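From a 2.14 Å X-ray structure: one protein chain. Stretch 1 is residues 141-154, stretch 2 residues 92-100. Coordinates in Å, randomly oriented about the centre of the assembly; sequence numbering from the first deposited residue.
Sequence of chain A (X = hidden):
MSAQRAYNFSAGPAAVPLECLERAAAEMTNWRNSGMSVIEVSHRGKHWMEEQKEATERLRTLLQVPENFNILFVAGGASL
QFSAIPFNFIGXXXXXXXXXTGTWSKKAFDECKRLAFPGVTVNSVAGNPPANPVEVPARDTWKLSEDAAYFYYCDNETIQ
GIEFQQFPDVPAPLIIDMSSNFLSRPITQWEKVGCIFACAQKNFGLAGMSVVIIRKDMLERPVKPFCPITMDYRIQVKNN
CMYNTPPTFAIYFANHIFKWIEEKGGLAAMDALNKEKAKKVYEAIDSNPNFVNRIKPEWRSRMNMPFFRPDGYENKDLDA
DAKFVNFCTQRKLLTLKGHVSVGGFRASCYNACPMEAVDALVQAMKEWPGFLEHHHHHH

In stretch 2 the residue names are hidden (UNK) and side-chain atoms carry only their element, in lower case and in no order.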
# COMPACT_ATOMS: atom_id res chain seq x y z
N THR A 141 36.14 1.14 -13.96
CA THR A 141 36.49 0.40 -12.74
C THR A 141 35.44 -0.63 -12.33
O THR A 141 35.67 -1.43 -11.42
CB THR A 141 36.68 1.34 -11.52
OG1 THR A 141 35.44 1.99 -11.22
CG2 THR A 141 37.74 2.38 -11.81
N TRP A 142 34.28 -0.59 -12.99
CA TRP A 142 33.17 -1.50 -12.68
C TRP A 142 33.58 -2.93 -13.02
O TRP A 142 34.11 -3.18 -14.11
CB TRP A 142 31.92 -1.12 -13.49
CG TRP A 142 31.34 0.25 -13.17
CD1 TRP A 142 31.86 1.21 -12.35
CD2 TRP A 142 30.14 0.81 -13.73
NE1 TRP A 142 31.06 2.32 -12.35
CE2 TRP A 142 30.00 2.11 -13.18
CE3 TRP A 142 29.17 0.34 -14.62
CZ2 TRP A 142 28.93 2.94 -13.51
CZ3 TRP A 142 28.10 1.17 -14.95
CH2 TRP A 142 27.99 2.47 -14.40
N LYS A 143 33.33 -3.84 -12.09
CA LYS A 143 33.58 -5.27 -12.27
C LYS A 143 32.24 -5.98 -12.42
O LYS A 143 31.55 -6.24 -11.43
CB LYS A 143 34.38 -5.83 -11.08
CG LYS A 143 35.90 -5.85 -11.27
CD LYS A 143 36.47 -4.48 -11.60
CE LYS A 143 37.95 -4.54 -11.91
NZ LYS A 143 38.46 -3.22 -12.41
N LEU A 144 31.86 -6.27 -13.67
CA LEU A 144 30.59 -6.91 -13.97
C LEU A 144 30.72 -8.43 -13.90
O LEU A 144 31.81 -8.97 -14.07
CB LEU A 144 30.08 -6.49 -15.36
CG LEU A 144 30.10 -5.00 -15.71
CD1 LEU A 144 29.33 -4.78 -17.01
CD2 LEU A 144 29.53 -4.12 -14.60
N SER A 145 29.59 -9.10 -13.67
CA SER A 145 29.54 -10.56 -13.53
C SER A 145 29.25 -11.19 -14.89
O SER A 145 28.58 -10.59 -15.73
CB SER A 145 28.47 -10.96 -12.53
OG SER A 145 28.78 -10.46 -11.25
N GLU A 146 29.74 -12.41 -15.08
CA GLU A 146 29.69 -13.08 -16.38
C GLU A 146 28.25 -13.34 -16.84
O GLU A 146 27.86 -12.93 -17.93
CB GLU A 146 30.48 -14.40 -16.35
CG GLU A 146 30.74 -15.01 -17.72
CD GLU A 146 31.20 -16.46 -17.64
OE1 GLU A 146 30.52 -17.34 -18.22
OE2 GLU A 146 32.24 -16.72 -17.00
N ASP A 147 27.48 -14.00 -15.98
CA ASP A 147 26.12 -14.42 -16.33
C ASP A 147 25.10 -13.63 -15.50
O ASP A 147 24.26 -14.19 -14.82
CB ASP A 147 25.98 -15.94 -16.08
CG ASP A 147 24.66 -16.50 -16.59
OD1 ASP A 147 24.23 -16.15 -17.71
OD2 ASP A 147 24.04 -17.30 -15.85
N ALA A 148 25.19 -12.30 -15.59
CA ALA A 148 24.36 -11.41 -14.77
C ALA A 148 22.92 -11.33 -15.29
O ALA A 148 22.70 -11.09 -16.47
CB ALA A 148 24.97 -10.02 -14.70
N ALA A 149 21.96 -11.54 -14.40
CA ALA A 149 20.54 -11.49 -14.74
C ALA A 149 20.10 -10.06 -15.03
O ALA A 149 19.18 -9.83 -15.84
CB ALA A 149 19.70 -12.07 -13.60
N TYR A 150 20.74 -9.11 -14.36
CA TYR A 150 20.46 -7.69 -14.54
C TYR A 150 21.57 -6.84 -13.91
O TYR A 150 22.44 -7.36 -13.20
CB TYR A 150 19.09 -7.33 -13.94
CG TYR A 150 18.87 -7.74 -12.48
CD1 TYR A 150 18.04 -8.81 -12.15
CD2 TYR A 150 19.45 -7.01 -11.44
CE1 TYR A 150 17.82 -9.17 -10.82
CE2 TYR A 150 19.24 -7.36 -10.11
CZ TYR A 150 18.43 -8.43 -9.80
OH TYR A 150 18.23 -8.77 -8.49
N PHE A 151 21.52 -5.55 -14.22
CA PHE A 151 22.37 -4.53 -13.64
C PHE A 151 21.44 -3.57 -12.90
O PHE A 151 20.67 -2.84 -13.53
CB PHE A 151 23.15 -3.79 -14.73
CG PHE A 151 24.09 -2.74 -14.21
CD1 PHE A 151 25.44 -3.04 -14.02
CD2 PHE A 151 23.64 -1.46 -13.92
CE1 PHE A 151 26.32 -2.07 -13.55
CE2 PHE A 151 24.50 -0.49 -13.45
CZ PHE A 151 25.85 -0.79 -13.27
N TYR A 152 21.48 -3.61 -11.57
CA TYR A 152 20.60 -2.79 -10.74
C TYR A 152 21.31 -1.51 -10.32
O TYR A 152 22.48 -1.55 -9.94
CB TYR A 152 20.17 -3.56 -9.49
CG TYR A 152 19.22 -2.79 -8.60
CD1 TYR A 152 19.69 -1.79 -7.74
CD2 TYR A 152 17.85 -3.06 -8.61
CE1 TYR A 152 18.82 -1.07 -6.94
CE2 TYR A 152 16.98 -2.35 -7.80
CZ TYR A 152 17.48 -1.36 -6.97
OH TYR A 152 16.62 -0.66 -6.17
N TYR A 153 20.59 -0.39 -10.38
CA TYR A 153 21.12 0.89 -9.87
C TYR A 153 20.03 1.90 -9.56
O TYR A 153 18.90 1.76 -10.00
CB TYR A 153 22.13 1.51 -10.84
CG TYR A 153 21.55 2.36 -11.96
CD1 TYR A 153 20.98 1.77 -13.09
CD2 TYR A 153 21.61 3.75 -11.90
CE1 TYR A 153 20.47 2.56 -14.13
CE2 TYR A 153 21.11 4.53 -12.93
CZ TYR A 153 20.54 3.92 -14.04
OH TYR A 153 20.05 4.72 -15.06
N CYS A 154 20.41 2.92 -8.79
CA CYS A 154 19.52 3.99 -8.38
C CYS A 154 19.81 5.23 -9.21
O CYS A 154 20.91 5.79 -9.15
CB CYS A 154 19.71 4.30 -6.91
SG CYS A 154 18.52 5.48 -6.28
N UNK A 92 17.17 -18.12 -14.30
CA UNK A 92 18.12 -19.21 -14.12
C UNK A 92 19.57 -18.71 -14.13
O UNK A 92 20.49 -19.51 -14.15
c UNK A 92 16.09 -21.81 -14.41
o UNK A 92 16.67 -21.86 -13.30
c UNK A 92 17.96 -20.27 -15.23
o UNK A 92 15.13 -22.56 -14.71
c UNK A 92 16.54 -20.79 -15.46
N UNK A 93 19.77 -17.39 -14.11
CA UNK A 93 21.12 -16.82 -14.11
C UNK A 93 21.83 -17.08 -12.78
O UNK A 93 21.19 -17.24 -11.75
n UNK A 93 20.18 -14.61 -17.90
c UNK A 93 21.15 -14.92 -16.98
c UNK A 93 20.54 -15.00 -15.77
c UNK A 93 21.09 -15.32 -14.41
c UNK A 93 19.02 -14.50 -17.27
n UNK A 93 19.21 -14.73 -15.99
N UNK A 94 23.16 -17.11 -12.83
CA UNK A 94 23.98 -17.44 -11.66
C UNK A 94 24.52 -16.20 -10.94
O UNK A 94 25.20 -16.33 -9.92
c UNK A 94 24.69 -19.68 -12.73
c UNK A 94 23.43 -21.87 -12.43
n UNK A 94 22.25 -21.87 -13.34
c UNK A 94 23.72 -20.48 -11.87
c UNK A 94 25.13 -18.37 -12.05
N UNK A 95 24.22 -15.00 -11.46
CA UNK A 95 24.70 -13.76 -10.86
C UNK A 95 23.74 -12.59 -11.03
O UNK A 95 22.89 -12.60 -11.93
c UNK A 95 26.07 -13.40 -11.43
N UNK A 96 23.87 -11.61 -10.14
CA UNK A 96 23.20 -10.31 -10.28
C UNK A 96 24.18 -9.19 -9.94
O UNK A 96 24.99 -9.33 -9.02
c UNK A 96 21.94 -10.19 -9.39
c UNK A 96 20.83 -11.08 -9.91
c UNK A 96 22.26 -10.48 -7.92
N UNK A 97 24.10 -8.09 -10.69
CA UNK A 97 24.98 -6.94 -10.48
C UNK A 97 24.21 -5.75 -9.89
O UNK A 97 23.16 -5.34 -10.40
c UNK A 97 25.67 -6.56 -11.80
c UNK A 97 26.89 -7.46 -12.12
o UNK A 97 27.48 -8.06 -11.19
o UNK A 97 27.28 -7.56 -13.30
N UNK A 98 24.77 -5.21 -8.80
CA UNK A 98 24.26 -4.02 -8.11
C UNK A 98 25.34 -2.95 -8.09
O UNK A 98 26.44 -3.20 -7.60
o UNK A 98 18.80 -6.98 -6.49
c UNK A 98 21.16 -7.11 -6.86
c UNK A 98 20.03 -6.38 -6.54
c UNK A 98 20.12 -5.03 -6.25
c UNK A 98 23.84 -4.39 -6.68
c UNK A 98 22.40 -6.46 -6.90
c UNK A 98 22.51 -5.10 -6.62
c UNK A 98 21.35 -4.40 -6.30
N UNK A 99 25.06 -1.78 -8.66
CA UNK A 99 25.95 -0.62 -8.52
C UNK A 99 25.40 0.22 -7.37
O UNK A 99 24.28 0.74 -7.45
c UNK A 99 28.29 1.26 -9.70
c UNK A 99 26.00 0.20 -9.81
c UNK A 99 26.44 2.45 -10.88
c UNK A 99 26.80 1.52 -9.73
N UNK A 100 26.19 0.35 -6.32
CA UNK A 100 25.79 1.07 -5.11
C UNK A 100 26.43 2.44 -5.09
O UNK A 100 27.62 2.58 -4.79
s UNK A 100 25.44 -1.40 -3.81
c UNK A 100 26.18 0.26 -3.87
O HOH W 1 25.04 -6.66 -15.07
O HOH W 2 23.10 3.30 -8.15

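Position 92 carries three side-chain carbons, the third bearing two oxygens. This is a carboxylate on a two-methylene arm, and its end leads away from stretch 1; the residue is Glu-92.

At position 93 one carbon leads to a five-membered ring of three carbons and two nitrogens, an imidazole, which lies with one face against CA of Ala-149 and its edge toward Asp-147. The residue is His-93. CA of Ala-149 is 3.9 Å from the ring centroid, while OD1 of Asp-147 lies 3.4 Å from CD2 of His-93.

Position 94 has four carbons in a row ending in nitrogen, and the end of this chain leads away from stretch 1, which fits Lys-94. The chain folds back, so that NZ of Lys-94 donates to O of Glu-92 at 3.1 Å. The backbone makes the cross-stretch bond: N of Lys-94 donates to OD2 of Asp-147 at 3.2 Å.

At position 95 the single side-chain carbon, CB of position 95, lies 3.6 Å from CB of Ser-145, and the residue is Ala-95. It pairs with Ala-148 in a parallel bridge; O of Ala-95 accepts from N of Ala-149 at 2.8 Å, whereas the bond from N of Ala-95 to O of Asp-147 is weak at 3.5 Å.

The three carbons at position 96 form a fork at the first, with no heteroatom, and rest over one face of the Tyr-150 ring: Val-96. CG1 of Val-96 lies 3.6 Å from CZ of Tyr-150 and 4.0 Å from CB of Ala-149.

Position 97 shows two carbons, the second carrying two oxygens. Both oxygens lie close to Ser-145, and this short carboxylate is Asp-97. OG of Ser-145 donates to OD1 of Asp-97 at 2.7 Å and N of Ser-145 to OD2 of Asp-97 at 2.8 Å. A water also donates to OD2 of Asp-97 (3.0 Å) and, weakly, to O of Tyr-150 (3.3 Å).

At position 98 one carbon leads to a six-carbon ring bearing an oxygen, which meets the hydroxyl of Tyr-150; the residue is Tyr-98. OH of Tyr-98 accepts from OH of Tyr-150 at 2.7 Å. The Tyr-150 edge points toward the Tyr-98 face, whereas the Tyr-152 ring is nearly parallel but slid aside, leaving CB of Tyr-152 3.8 Å from the Tyr-98 ring centroid.

Four carbons forked at the second occupy position 99 and pack against Trp-142 and Phe-151, as Leu-99. CB of Leu-99 lies 3.6 Å from CZ of Phe-151, and CD2 of Leu-99 lies 3.7 Å from CZ2 of Trp-142.

One carbon followed by sulfur at position 100, directed away from stretch 1 and out of contact, gives Cys-100.

The contact is a parallel strand pairing with a beta bulge between the Ala-148 and Phe-151 bridges. Beyond the bulge, the backbone bonds Asp-97 N to Tyr-150 O (3.1 Å), Tyr-152 N to Asp-97 O (2.7 Å) and Leu-99 N to Tyr-152 O (2.9 Å) hold the register. Asp-97 also anchors the loop before the strand through Ser-145, while Tyr-98 and Tyr-152 share one sheet face and Phe-151 and Asp-97 the other.

Stretch 2 (92-100) EHKAVDYLC
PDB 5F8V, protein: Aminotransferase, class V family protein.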